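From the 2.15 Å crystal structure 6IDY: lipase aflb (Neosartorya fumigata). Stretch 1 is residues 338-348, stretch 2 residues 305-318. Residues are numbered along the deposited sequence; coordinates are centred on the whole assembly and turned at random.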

# COMPACT_ATOMS: atom_id res chain seq x y z
N ALA A 338 18.45 -17.05 0.52
CA ALA A 338 19.69 -16.26 0.65
C ALA A 338 19.75 -15.18 -0.44
O ALA A 338 20.73 -15.08 -1.18
CB ALA A 338 20.93 -17.16 0.62
N VAL A 339 18.68 -14.38 -0.55
CA VAL A 339 18.60 -13.29 -1.53
C VAL A 339 18.88 -11.92 -0.86
O VAL A 339 19.08 -10.92 -1.54
CB VAL A 339 17.27 -13.28 -2.35
CG1 VAL A 339 17.22 -14.46 -3.31
CG2 VAL A 339 16.04 -13.26 -1.44
N GLY A 340 18.90 -11.91 0.48
CA GLY A 340 19.11 -10.72 1.28
C GLY A 340 17.77 -10.15 1.71
O GLY A 340 16.91 -9.88 0.87
N VAL A 341 17.58 -10.01 3.02
CA VAL A 341 16.35 -9.48 3.62
C VAL A 341 16.70 -8.58 4.80
O VAL A 341 17.57 -8.93 5.59
CB VAL A 341 15.36 -10.60 4.09
CG1 VAL A 341 14.13 -10.03 4.80
CG2 VAL A 341 14.91 -11.47 2.93
N SER A 342 16.01 -7.46 4.93
CA SER A 342 16.11 -6.61 6.10
C SER A 342 14.69 -6.35 6.57
O SER A 342 13.83 -6.00 5.77
CB SER A 342 16.89 -5.32 5.82
OG SER A 342 16.21 -4.43 4.95
N ASN A 343 14.42 -6.65 7.84
CA ASN A 343 13.11 -6.47 8.47
C ASN A 343 13.28 -5.32 9.42
O ASN A 343 13.94 -5.43 10.45
CB ASN A 343 12.63 -7.76 9.14
CG ASN A 343 12.35 -8.85 8.14
OD1 ASN A 343 11.49 -8.72 7.28
ND2 ASN A 343 13.09 -9.93 8.22
N ASN A 344 12.75 -4.17 9.00
CA ASN A 344 12.98 -2.90 9.66
C ASN A 344 11.80 -2.38 10.47
O ASN A 344 10.87 -1.78 9.93
CB ASN A 344 13.46 -1.88 8.61
CG ASN A 344 14.63 -2.41 7.80
OD1 ASN A 344 15.79 -2.40 8.23
ND2 ASN A 344 14.34 -2.93 6.61
N HIS A 345 11.86 -2.62 11.79
CA HIS A 345 10.86 -2.18 12.77
C HIS A 345 11.26 -0.79 13.24
O HIS A 345 12.33 -0.62 13.83
CB HIS A 345 10.81 -3.18 13.94
CG HIS A 345 9.77 -2.87 14.96
ND1 HIS A 345 10.08 -2.79 16.31
CD2 HIS A 345 8.44 -2.63 14.81
CE1 HIS A 345 8.94 -2.53 16.93
NE2 HIS A 345 7.93 -2.43 16.06
N LEU A 346 10.42 0.22 12.93
CA LEU A 346 10.68 1.63 13.27
C LEU A 346 11.06 1.85 14.73
O LEU A 346 12.04 2.54 14.99
CB LEU A 346 9.49 2.55 12.92
CG LEU A 346 8.96 2.56 11.49
CD1 LEU A 346 7.87 3.60 11.36
CD2 LEU A 346 10.06 2.88 10.49
N GLN A 347 10.29 1.27 15.66
CA GLN A 347 10.44 1.42 17.11
C GLN A 347 11.65 0.67 17.68
O GLN A 347 11.98 0.87 18.85
CB GLN A 347 9.13 1.05 17.84
CG GLN A 347 7.96 2.02 17.57
CD GLN A 347 7.37 1.91 16.17
OE1 GLN A 347 7.39 0.85 15.54
NE2 GLN A 347 6.82 3.01 15.66
N THR A 348 12.33 -0.15 16.87
CA THR A 348 13.57 -0.84 17.27
C THR A 348 14.75 0.01 16.79
O THR A 348 15.55 0.45 17.61
CB THR A 348 13.62 -2.28 16.73
OG1 THR A 348 12.60 -3.06 17.36
CG2 THR A 348 14.96 -2.95 16.97
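Stretch 2 (305-318) SAYVPTTTIYSTFD

Stretch 2 runs as a β-strand from T310 to Y314 beside strand V341–H345, in the same direction: the strand axes diverge by 9° and approach to 4.7 Å. The register pairs V341 with T310 and continues one for one to H345 with Y314, with CA–CA separations of 4.7–5.2 Å. Parallel pairing is confirmed by a ladder of hydrogen bonds that alternates between the two strands: T310 N to G340 O (3.1 Å), S342 N to T310 O (3.0 Å), T312 N to S342 O (2.9 Å), N344 N to T312 O (2.8 Å), Y314 N to N344 O (3.0 Å) and L346 N to Y314 O (3.0 Å). The last bond carries the pairing into the helix beginning at L346, while stretch 2 leaves its strand and makes a type I turn from S315 to D318.

Side chains of T310, T312 and Y314 share a sheet face with V341, N343 and H345; T311 and I313 lie on the other with S342 and N344. On the first face, T312 OG1 donates to N343 OD1 (2.7 Å). On the second, N344 ND2 turns back to T312 O (2.9 Å). Past the end of the strand pairing, Q347 OE1 accepts a hydrogen bond from T316 N (2.8 Å) and Q347 NE2 donates to S315 OG (2.9 Å); from the strand end, H345 NE2 hydrogen-bonds T316 OG1 (2.7 Å), anchoring the turn. Before the strands, A306 CB packs against V341 CG2 (3.3 Å).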

# COMPACT_ATOMS: atom_id res chain seq x y z
N SER A 305 9.54 -16.76 2.89
CA SER A 305 10.91 -16.28 2.66
C SER A 305 10.89 -15.37 1.44
O SER A 305 10.02 -15.52 0.58
CB SER A 305 11.88 -17.44 2.43
OG SER A 305 12.43 -17.93 3.64
N ALA A 306 11.84 -14.44 1.35
CA ALA A 306 11.91 -13.54 0.20
C ALA A 306 12.30 -14.27 -1.09
O ALA A 306 12.93 -15.33 -1.04
CB ALA A 306 12.89 -12.41 0.47
N TYR A 307 11.91 -13.69 -2.25
CA TYR A 307 12.22 -14.23 -3.58
C TYR A 307 13.30 -13.41 -4.24
O TYR A 307 13.96 -13.89 -5.17
CB TYR A 307 10.95 -14.22 -4.47
CG TYR A 307 9.99 -15.32 -4.07
CD1 TYR A 307 10.21 -16.63 -4.47
CD2 TYR A 307 8.93 -15.06 -3.21
CE1 TYR A 307 9.36 -17.66 -4.06
CE2 TYR A 307 8.08 -16.08 -2.78
CZ TYR A 307 8.32 -17.38 -3.20
OH TYR A 307 7.50 -18.39 -2.77
N VAL A 308 13.41 -12.14 -3.84
CA VAL A 308 14.36 -11.15 -4.37
C VAL A 308 14.82 -10.30 -3.16
O VAL A 308 14.15 -10.39 -2.12
CB VAL A 308 13.68 -10.26 -5.48
CG1 VAL A 308 13.14 -11.09 -6.64
CG2 VAL A 308 12.57 -9.37 -4.90
N PRO A 309 15.90 -9.47 -3.24
CA PRO A 309 16.26 -8.64 -2.07
C PRO A 309 15.05 -7.84 -1.56
O PRO A 309 14.50 -7.02 -2.31
CB PRO A 309 17.37 -7.74 -2.61
CG PRO A 309 18.01 -8.56 -3.70
CD PRO A 309 16.83 -9.24 -4.36
N THR A 310 14.59 -8.14 -0.33
CA THR A 310 13.41 -7.48 0.23
C THR A 310 13.73 -6.64 1.47
O THR A 310 14.41 -7.11 2.38
CB THR A 310 12.27 -8.49 0.47
OG1 THR A 310 12.04 -9.23 -0.74
CG2 THR A 310 10.96 -7.83 0.92
N THR A 311 13.22 -5.40 1.48
CA THR A 311 13.36 -4.44 2.57
C THR A 311 11.95 -4.19 3.14
O THR A 311 11.14 -3.52 2.50
CB THR A 311 14.00 -3.14 2.02
OG1 THR A 311 15.20 -3.47 1.32
CG2 THR A 311 14.29 -2.11 3.11
N THR A 312 11.64 -4.78 4.31
CA THR A 312 10.33 -4.60 4.95
C THR A 312 10.44 -3.49 5.97
O THR A 312 11.45 -3.41 6.66
CB THR A 312 9.76 -5.92 5.53
OG1 THR A 312 10.41 -6.25 6.76
CG2 THR A 312 9.83 -7.10 4.54
N ILE A 313 9.44 -2.59 6.02
CA ILE A 313 9.45 -1.44 6.93
C ILE A 313 8.08 -1.35 7.58
O ILE A 313 7.07 -1.26 6.88
CB ILE A 313 9.91 -0.11 6.26
CG1 ILE A 313 11.16 -0.33 5.34
CG2 ILE A 313 10.19 0.95 7.33
CD1 ILE A 313 11.35 0.65 4.23
N TYR A 314 8.04 -1.40 8.91
CA TYR A 314 6.77 -1.46 9.64
C TYR A 314 6.84 -0.83 11.02
O TYR A 314 7.92 -0.68 11.58
CB TYR A 314 6.29 -2.93 9.73
CG TYR A 314 7.30 -3.86 10.37
CD1 TYR A 314 8.40 -4.33 9.64
CD2 TYR A 314 7.14 -4.32 11.67
CE1 TYR A 314 9.33 -5.21 10.21
CE2 TYR A 314 8.05 -5.20 12.25
CZ TYR A 314 9.15 -5.64 11.52
OH TYR A 314 10.05 -6.48 12.10
N SER A 315 5.65 -0.54 11.59
CA SER A 315 5.51 0.16 12.86
C SER A 315 4.60 -0.54 13.86
O SER A 315 3.56 -1.08 13.48
CB SER A 315 4.98 1.57 12.58
OG SER A 315 4.70 2.32 13.75
N THR A 316 4.93 -0.42 15.16
CA THR A 316 4.13 -0.92 16.29
C THR A 316 2.74 -0.25 16.28
O THR A 316 1.74 -0.89 16.60
CB THR A 316 4.87 -0.61 17.62
OG1 THR A 316 6.03 -1.44 17.70
CG2 THR A 316 4.01 -0.83 18.88
N PHE A 317 2.70 1.04 15.88
CA PHE A 317 1.49 1.86 15.89
C PHE A 317 0.60 1.66 14.66
O PHE A 317 -0.30 2.46 14.41
CB PHE A 317 1.85 3.33 16.12
CG PHE A 317 2.56 3.51 17.45
CD1 PHE A 317 1.85 3.43 18.65
CD2 PHE A 317 3.94 3.68 17.50
CE1 PHE A 317 2.51 3.53 19.87
CE2 PHE A 317 4.60 3.81 18.73
CZ PHE A 317 3.88 3.73 19.90
N ASP A 318 0.79 0.53 13.96
CA ASP A 318 -0.04 0.14 12.82
C ASP A 318 -1.45 -0.20 13.37
O ASP A 318 -1.59 -1.12 14.17
CB ASP A 318 0.57 -1.10 12.12
CG ASP A 318 -0.01 -1.39 10.76
OD1 ASP A 318 -1.25 -1.43 10.64
OD2 ASP A 318 0.78 -1.60 9.82